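Local coordinates for ORF10 (Moritella marina, PDB 6RIW), which provides the ketosynthase-chain length factor didomain of a polyunsaturated fatty acid synthase, which probably extends acyl chains by condensation on an acyl carrier protein, at residues S754-T757 and A758-Y762. Residues are numbered along the deposited sequence; the frame is centred on the assembly and turned at random.
Sequences SQVT and AEQVY
The side chain of Gln760 runs back beside the extended backbone of Val756 and Thr757, and a water joins its OE1 to the carbonyl of Gln755, giving a hydrogen bond to each oxygen. At Val756 the same OE1 lies 3.4 Å from CA, while CG2 presses on CG2 of Val761 at 3.5 Å, a tight methyl contact between side chains set roughly at right angles. Thr757 is gripped at both ends of its backbone: its N donates to Gln760 OE1 (3.0 Å, N-H...O 162°), in the carbonyl plane and on a lone pair, and its O accepts from Gln760 N, 3.0 Å away and well above the carbonyl plane. The latter bond closes a type I turn whose central residues, Ala758 and Glu759, begin a short 3-10 segment. With chi1 at 59°, the hydroxyl of Thr757 sits between its own backbone N and carbonyl carbon and donates to Glu759 OE2; the 2.4 Å separation is doubtfully short. Without the amide, as with an alanine in place of Gln760, Thr757 N would probably lose its acceptor and the water its link to the turn. The turn links strands 741-752 and 763-772, which flank strand 469-478 in the thiolase-type fold of the second ketosynthase-like domain; Val756 and Gln760 rest on Ile472 of that strand, and Gln760 O is bonded to His889.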
loop_
_atom_site.group_PDB
_atom_site.type_symbol
_atom_site.label_atom_id
_atom_site.label_comp_id
_atom_site.label_asym_id
_atom_site.label_seq_id
_atom_site.Cartn_x
_atom_site.Cartn_y
_atom_site.Cartn_z
ATOM N N SER A 754 -16.142 -25.921 3.450
ATOM C CA SER A 754 -16.069 -27.295 3.939
ATOM C C SER A 754 -15.441 -27.417 5.323
ATOM O O SER A 754 -15.542 -28.494 5.929
ATOM C CB SER A 754 -15.279 -28.149 2.954
ATOM O OG SER A 754 -13.944 -27.687 2.921
ATOM N N GLN A 755 -14.842 -26.353 5.870
ATOM C CA GLN A 755 -14.152 -26.458 7.148
ATOM C C GLN A 755 -14.785 -25.618 8.256
ATOM O O GLN A 755 -14.109 -25.280 9.227
ATOM C CB GLN A 755 -12.676 -26.097 6.978
ATOM C CG GLN A 755 -11.954 -26.988 5.978
ATOM C CD GLN A 755 -11.931 -28.457 6.413
ATOM O OE1 GLN A 755 -12.105 -28.777 7.592
ATOM N NE2 GLN A 755 -11.738 -29.356 5.455
ATOM N N VAL A 756 -16.075 -25.305 8.167
ATOM C CA VAL A 756 -16.742 -24.579 9.240
ATOM C C VAL A 756 -17.955 -25.387 9.662
ATOM O O VAL A 756 -18.500 -26.167 8.882
ATOM C CB VAL A 756 -17.186 -23.173 8.806
ATOM C CG1 VAL A 756 -15.987 -22.357 8.330
ATOM C CG2 VAL A 756 -18.232 -23.283 7.708
ATOM N N THR A 757 -18.404 -25.155 10.886
ATOM C CA THR A 757 -19.659 -25.747 11.336
ATOM C C THR A 757 -20.818 -24.766 11.135
ATOM O O THR A 757 -20.629 -23.548 11.038
ATOM C CB THR A 757 -19.575 -26.176 12.801
ATOM O OG1 THR A 757 -19.277 -25.044 13.624
ATOM C CG2 THR A 757 -18.477 -27.216 12.994
ATOM N N ALA A 758 -22.036 -25.320 11.072
ATOM C CA ALA A 758 -23.191 -24.521 10.669
ATOM C C ALA A 758 -23.415 -23.338 11.603
ATOM O O ALA A 758 -23.751 -22.241 11.145
ATOM C CB ALA A 758 -24.444 -25.401 10.596
ATOM N N GLU A 759 -23.197 -23.519 12.904
ATOM C CA GLU A 759 -23.527 -22.426 13.815
ATOM C C GLU A 759 -22.510 -21.289 13.782
ATOM O O GLU A 759 -22.714 -20.303 14.481
ATOM C CB GLU A 759 -23.678 -22.935 15.253
ATOM C CG GLU A 759 -22.380 -23.399 15.915
ATOM C CD GLU A 759 -21.867 -24.728 15.345
ATOM O OE1 GLU A 759 -22.647 -25.473 14.681
ATOM O OE2 GLU A 759 -20.673 -25.021 15.552
ATOM N N GLN A 760 -21.447 -21.398 12.987
ATOM C CA GLN A 760 -20.486 -20.314 12.821
ATOM C C GLN A 760 -20.860 -19.327 11.726
ATOM O O GLN A 760 -20.308 -18.226 11.705
ATOM C CB GLN A 760 -19.115 -20.871 12.439
ATOM C CG GLN A 760 -18.492 -21.802 13.449
ATOM C CD GLN A 760 -17.070 -22.078 13.072
ATOM O OE1 GLN A 760 -16.792 -22.969 12.260
ATOM N NE2 GLN A 760 -16.153 -21.279 13.616
ATOM N N VAL A 761 -21.708 -19.714 10.780
ATOM C CA VAL A 761 -21.738 -19.080 9.470
ATOM C C VAL A 761 -22.781 -17.966 9.445
ATOM O O VAL A 761 -23.965 -18.205 9.704
ATOM C CB VAL A 761 -22.016 -20.111 8.369
ATOM C CG1 VAL A 761 -22.083 -19.425 7.020
ATOM C CG2 VAL A 761 -20.923 -21.173 8.393
ATOM N N TYR A 762 -22.334 -16.743 9.143
ATOM C CA TYR A 762 -23.283 -15.681 8.828
ATOM C C TYR A 762 -23.907 -15.920 7.466
ATOM O O TYR A 762 -25.132 -16.010 7.334
ATOM C CB TYR A 762 -22.598 -14.312 8.857
ATOM C CG TYR A 762 -22.263 -13.759 10.230
ATOM C CD1 TYR A 762 -23.201 -13.037 10.952
ATOM C CD2 TYR A 762 -20.994 -13.939 10.782
ATOM C CE1 TYR A 762 -22.896 -12.497 12.198
ATOM C CE2 TYR A 762 -20.668 -13.402 12.022
ATOM C CZ TYR A 762 -21.631 -12.675 12.724
ATOM O OH TYR A 762 -21.313 -12.170 13.951
HETATM O O HOH W 1 -14.092 -23.755 11.726
#